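Local atomic coordinates of methylated-DNA--protein-cysteine methyltransferase (Thermococcus kodakarensis, PDB entry 1MGT), a protein that repairs O6-methylguanine and O4-methylthymine in DNA by moving the methyl group to a cysteine of its own, a suicide reaction that irreversibly inactivates it. Residues L2-I16 with A28-I40. Residues are numbered along the deposited sequence; the frame is centred on the assembly and turned at random.
Sequences LSVEKFRVGERVVWI and AFAFDRGTLMKRI. With SO4 (sulfate ion), chain C.
Trp15 and Ala30 pair in antiparallel register through two backbone hydrogen bonds. Trp15 N gives to Ala30 O at 2.8 Å, and Ala30 N returns one to Trp15 O. Ile16 and Phe29 form the next, non-hydrogen-bonded pair.

The Trp15 indole is sandwiched. Arg33 CB, in the first turn of the helix, sits 3.7 Å from the centroid of the six-membered ring, a CH-pi contact almost on the ring normal. Lys6 CB lies over the opposite face. With CG anti to the backbone N (chi1 -172°) and the chain extended on to NE, Arg33 lays CG and CD over its face, toward CZ3. An alanine in place of Trp15 would probably open a gap between Lys6 and Arg33 and leave the start of the helix poorly seated on the sheet.

The Arg12 guanidinium lies flat on Phe31, planes 17° apart. NH2 is over the ring centre, and Arg12 CZ is 4.3 Å from the Phe31 centroid, a cation-pi stack.

Apolar contacts follow the helix. Leu36 CD2 meets Val4 CG1 tip to tip at 3.6 Å. Leu2 CD1 packs on Ile40 CD1 at 4.0 Å, while its CD2 faces Met37 CE.

Asp32 is the N-cap: its OD2 accepts from Thr35 N at 2.8 Å, and Thr35 OG1 gives to OD1.

A sulfate, probably from the crystallisation liquor, is bound by Lys6 NZ and both terminal nitrogens of Arg8.

Helix 33-49 thus packs on one face of the three-stranded antiparallel sheet of the N-terminal domain. Phe68 of helix 63-71 touches Ile16 on the other face. Phe29 and Phe31 reach helix 157-166 at Glu159.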
# COMPACT_ATOMS: atom_id res chain seq x y z
N LEU A 2 16.25 -3.42 -3.08
CA LEU A 2 15.01 -4.20 -2.98
C LEU A 2 15.17 -5.33 -1.98
O LEU A 2 16.18 -6.06 -1.95
CB LEU A 2 14.71 -4.77 -4.38
CG LEU A 2 13.57 -5.81 -4.45
CD1 LEU A 2 12.23 -5.14 -4.15
CD2 LEU A 2 13.50 -6.42 -5.84
N SER A 3 14.16 -5.54 -1.13
CA SER A 3 14.14 -6.60 -0.17
C SER A 3 12.84 -7.40 -0.41
O SER A 3 11.80 -6.74 -0.55
CB SER A 3 14.15 -6.18 1.30
OG SER A 3 15.33 -5.49 1.62
N VAL A 4 12.97 -8.70 -0.49
CA VAL A 4 11.80 -9.56 -0.75
C VAL A 4 11.75 -10.66 0.31
O VAL A 4 12.77 -11.29 0.59
CB VAL A 4 11.87 -10.17 -2.15
CG1 VAL A 4 10.84 -11.27 -2.36
CG2 VAL A 4 11.64 -9.09 -3.22
N GLU A 5 10.56 -10.89 0.90
CA GLU A 5 10.47 -11.93 1.92
C GLU A 5 9.09 -12.58 1.87
O GLU A 5 8.11 -11.95 1.50
CB GLU A 5 10.75 -11.36 3.31
CG GLU A 5 10.73 -12.38 4.41
CD GLU A 5 11.22 -11.91 5.75
OE1 GLU A 5 11.72 -10.77 5.87
OE2 GLU A 5 11.06 -12.69 6.73
N LYS A 6 9.06 -13.87 2.20
CA LYS A 6 7.78 -14.60 2.18
C LYS A 6 7.34 -14.81 3.61
O LYS A 6 8.18 -14.96 4.51
CB LYS A 6 8.05 -15.90 1.45
CG LYS A 6 7.14 -17.09 1.65
CD LYS A 6 7.82 -18.30 1.02
CE LYS A 6 7.02 -19.57 1.21
NZ LYS A 6 7.91 -20.74 0.87
N PHE A 7 6.03 -14.71 3.87
CA PHE A 7 5.50 -14.89 5.21
C PHE A 7 4.30 -15.84 5.14
O PHE A 7 3.59 -15.87 4.13
CB PHE A 7 4.95 -13.56 5.80
CG PHE A 7 6.06 -12.53 5.93
CD1 PHE A 7 6.36 -11.67 4.88
CD2 PHE A 7 6.81 -12.48 7.09
CE1 PHE A 7 7.39 -10.75 5.03
CE2 PHE A 7 7.85 -11.57 7.23
CZ PHE A 7 8.13 -10.71 6.18
N ARG A 8 4.08 -16.59 6.20
CA ARG A 8 2.92 -17.48 6.21
C ARG A 8 1.83 -16.87 7.11
O ARG A 8 2.13 -16.27 8.15
CB ARG A 8 3.32 -18.82 6.84
CG ARG A 8 4.23 -19.63 5.94
CD ARG A 8 4.40 -21.08 6.45
NE ARG A 8 5.44 -21.70 5.61
CZ ARG A 8 5.27 -22.15 4.39
NH1 ARG A 8 4.09 -22.14 3.77
NH2 ARG A 8 6.32 -22.65 3.73
N VAL A 9 0.60 -16.98 6.70
CA VAL A 9 -0.56 -16.51 7.50
C VAL A 9 -1.49 -17.73 7.43
O VAL A 9 -2.29 -17.86 6.52
CB VAL A 9 -1.24 -15.25 7.04
CG1 VAL A 9 -2.38 -14.90 8.03
CG2 VAL A 9 -0.26 -14.07 6.98
N GLY A 10 -1.25 -18.67 8.34
CA GLY A 10 -2.03 -19.92 8.31
C GLY A 10 -1.66 -20.65 7.01
O GLY A 10 -0.47 -20.88 6.76
N GLU A 11 -2.63 -21.08 6.24
CA GLU A 11 -2.40 -21.80 5.01
C GLU A 11 -2.07 -20.92 3.82
O GLU A 11 -1.85 -21.43 2.72
CB GLU A 11 -3.61 -22.69 4.66
CG GLU A 11 -4.86 -21.90 4.33
CD GLU A 11 -5.72 -21.54 5.51
OE1 GLU A 11 -6.97 -21.51 5.31
OE2 GLU A 11 -5.26 -21.29 6.65
N ARG A 12 -2.11 -19.61 3.99
CA ARG A 12 -1.79 -18.73 2.85
C ARG A 12 -0.33 -18.29 2.94
O ARG A 12 0.27 -18.29 4.01
CB ARG A 12 -2.69 -17.48 2.86
CG ARG A 12 -4.18 -17.83 2.93
CD ARG A 12 -5.00 -16.71 2.27
NE ARG A 12 -4.81 -16.74 0.83
CZ ARG A 12 -5.68 -16.35 -0.09
NH1 ARG A 12 -6.88 -15.89 0.27
NH2 ARG A 12 -5.35 -16.44 -1.37
N VAL A 13 0.20 -17.90 1.78
CA VAL A 13 1.58 -17.43 1.76
C VAL A 13 1.52 -16.00 1.18
O VAL A 13 0.77 -15.85 0.22
CB VAL A 13 2.49 -18.31 0.90
CG1 VAL A 13 3.83 -17.64 0.67
CG2 VAL A 13 2.75 -19.65 1.63
N VAL A 14 2.16 -15.06 1.81
CA VAL A 14 2.16 -13.69 1.29
C VAL A 14 3.62 -13.27 1.04
O VAL A 14 4.43 -13.38 1.96
CB VAL A 14 1.56 -12.69 2.31
CG1 VAL A 14 1.64 -11.27 1.80
CG2 VAL A 14 0.08 -13.04 2.57
N TRP A 15 3.89 -12.77 -0.14
CA TRP A 15 5.24 -12.29 -0.49
C TRP A 15 5.23 -10.76 -0.40
O TRP A 15 4.28 -10.17 -0.93
CB TRP A 15 5.52 -12.67 -1.96
CG TRP A 15 5.87 -14.13 -2.09
CD1 TRP A 15 5.03 -15.18 -2.24
CD2 TRP A 15 7.20 -14.65 -2.08
NE1 TRP A 15 5.76 -16.35 -2.31
CE2 TRP A 15 7.09 -16.06 -2.22
CE3 TRP A 15 8.47 -14.07 -1.96
CZ2 TRP A 15 8.21 -16.88 -2.25
CZ3 TRP A 15 9.58 -14.91 -1.98
CH2 TRP A 15 9.43 -16.30 -2.13
N ILE A 16 6.20 -10.16 0.25
CA ILE A 16 6.23 -8.70 0.37
C ILE A 16 7.57 -8.19 -0.20
O ILE A 16 8.60 -8.77 0.13
CB ILE A 16 6.06 -8.27 1.83
CG1 ILE A 16 4.63 -8.61 2.34
CG2 ILE A 16 6.28 -6.77 2.00
CD1 ILE A 16 4.51 -8.39 3.85
N ALA A 28 5.18 -3.66 -2.48
CA ALA A 28 4.28 -4.45 -3.30
C ALA A 28 4.06 -5.78 -2.54
O ALA A 28 4.85 -6.17 -1.71
CB ALA A 28 4.77 -4.76 -4.70
N PHE A 29 2.95 -6.47 -2.87
CA PHE A 29 2.72 -7.75 -2.21
C PHE A 29 1.91 -8.63 -3.17
O PHE A 29 1.27 -8.12 -4.08
CB PHE A 29 2.06 -7.67 -0.86
CG PHE A 29 0.58 -7.40 -0.87
CD1 PHE A 29 -0.31 -8.43 -0.62
CD2 PHE A 29 0.11 -6.12 -1.12
CE1 PHE A 29 -1.69 -8.19 -0.60
CE2 PHE A 29 -1.27 -5.89 -1.10
CZ PHE A 29 -2.14 -6.92 -0.85
N ALA A 30 2.00 -9.93 -2.93
CA ALA A 30 1.26 -10.85 -3.82
C ALA A 30 1.27 -12.22 -3.14
O ALA A 30 1.95 -12.40 -2.12
CB ALA A 30 1.97 -10.94 -5.16
N PHE A 31 0.55 -13.16 -3.72
CA PHE A 31 0.54 -14.52 -3.12
C PHE A 31 1.57 -15.44 -3.74
O PHE A 31 1.63 -16.62 -3.34
CB PHE A 31 -0.86 -15.11 -3.30
CG PHE A 31 -1.94 -14.31 -2.63
CD1 PHE A 31 -3.05 -13.91 -3.35
CD2 PHE A 31 -1.83 -14.02 -1.28
CE1 PHE A 31 -4.06 -13.19 -2.69
CE2 PHE A 31 -2.83 -13.30 -0.63
CZ PHE A 31 -3.94 -12.90 -1.36
N ASP A 32 2.37 -14.95 -4.68
CA ASP A 32 3.40 -15.81 -5.29
C ASP A 32 4.56 -14.89 -5.71
O ASP A 32 4.32 -13.70 -5.93
CB ASP A 32 2.85 -16.63 -6.43
CG ASP A 32 2.46 -15.82 -7.65
OD1 ASP A 32 1.28 -15.46 -7.76
OD2 ASP A 32 3.35 -15.56 -8.50
N ARG A 33 5.77 -15.40 -5.77
CA ARG A 33 6.92 -14.53 -6.10
C ARG A 33 6.90 -13.95 -7.48
O ARG A 33 7.35 -12.80 -7.68
CB ARG A 33 8.23 -15.30 -5.79
CG ARG A 33 9.47 -14.45 -5.91
CD ARG A 33 10.77 -15.21 -5.66
NE ARG A 33 11.86 -14.28 -5.38
CZ ARG A 33 12.52 -13.55 -6.27
NH1 ARG A 33 12.25 -13.60 -7.57
NH2 ARG A 33 13.49 -12.73 -5.85
N GLY A 34 6.41 -14.67 -8.49
CA GLY A 34 6.38 -14.17 -9.87
C GLY A 34 5.47 -12.94 -9.97
O GLY A 34 5.79 -11.95 -10.61
N THR A 35 4.29 -13.03 -9.33
CA THR A 35 3.36 -11.90 -9.37
C THR A 35 3.97 -10.73 -8.61
O THR A 35 3.85 -9.58 -9.06
CB THR A 35 2.00 -12.31 -8.77
OG1 THR A 35 1.49 -13.37 -9.63
CG2 THR A 35 1.02 -11.14 -8.83
N LEU A 36 4.63 -11.00 -7.51
CA LEU A 36 5.27 -9.96 -6.74
C LEU A 36 6.29 -9.23 -7.62
O LEU A 36 6.29 -8.01 -7.65
CB LEU A 36 6.04 -10.51 -5.52
CG LEU A 36 6.82 -9.40 -4.77
CD1 LEU A 36 5.82 -8.54 -3.98
CD2 LEU A 36 7.87 -9.93 -3.84
N MET A 37 7.12 -10.00 -8.35
CA MET A 37 8.12 -9.32 -9.20
C MET A 37 7.53 -8.48 -10.29
O MET A 37 8.05 -7.39 -10.63
CB MET A 37 9.14 -10.36 -9.67
CG MET A 37 10.01 -10.88 -8.52
SD MET A 37 10.83 -9.64 -7.53
CE MET A 37 11.66 -8.69 -8.81
N LYS A 38 6.41 -8.88 -10.88
CA LYS A 38 5.76 -8.08 -11.91
C LYS A 38 5.25 -6.77 -11.29
O LYS A 38 5.35 -5.70 -11.90
CB LYS A 38 4.59 -8.88 -12.50
CG LYS A 38 3.86 -8.09 -13.59
CD LYS A 38 2.60 -8.80 -14.04
CE LYS A 38 1.42 -7.84 -14.13
NZ LYS A 38 1.65 -6.75 -15.12
N ARG A 39 4.68 -6.84 -10.08
CA ARG A 39 4.18 -5.63 -9.42
C ARG A 39 5.31 -4.69 -9.01
O ARG A 39 5.14 -3.47 -9.09
CB ARG A 39 3.33 -5.99 -8.18
CG ARG A 39 2.05 -6.71 -8.65
CD ARG A 39 1.18 -7.09 -7.40
NE ARG A 39 -0.02 -7.72 -8.01
CZ ARG A 39 -0.88 -8.49 -7.36
NH1 ARG A 39 -0.72 -8.77 -6.07
NH2 ARG A 39 -1.91 -8.98 -8.06
N ILE A 40 6.44 -5.26 -8.61
CA ILE A 40 7.62 -4.46 -8.23
C ILE A 40 8.10 -3.72 -9.45
O ILE A 40 8.42 -2.52 -9.40
CB ILE A 40 8.70 -5.37 -7.60
CG1 ILE A 40 8.40 -5.66 -6.13
CG2 ILE A 40 10.10 -4.76 -7.74
CD1 ILE A 40 8.48 -4.41 -5.24
S SO4 C . 5.26 -23.13 0.25
O1 SO4 C . 6.49 -22.93 1.06
O2 SO4 C . 5.34 -24.45 -0.47
O3 SO4 C . 5.10 -22.04 -0.76
O4 SO4 C . 4.05 -23.14 1.13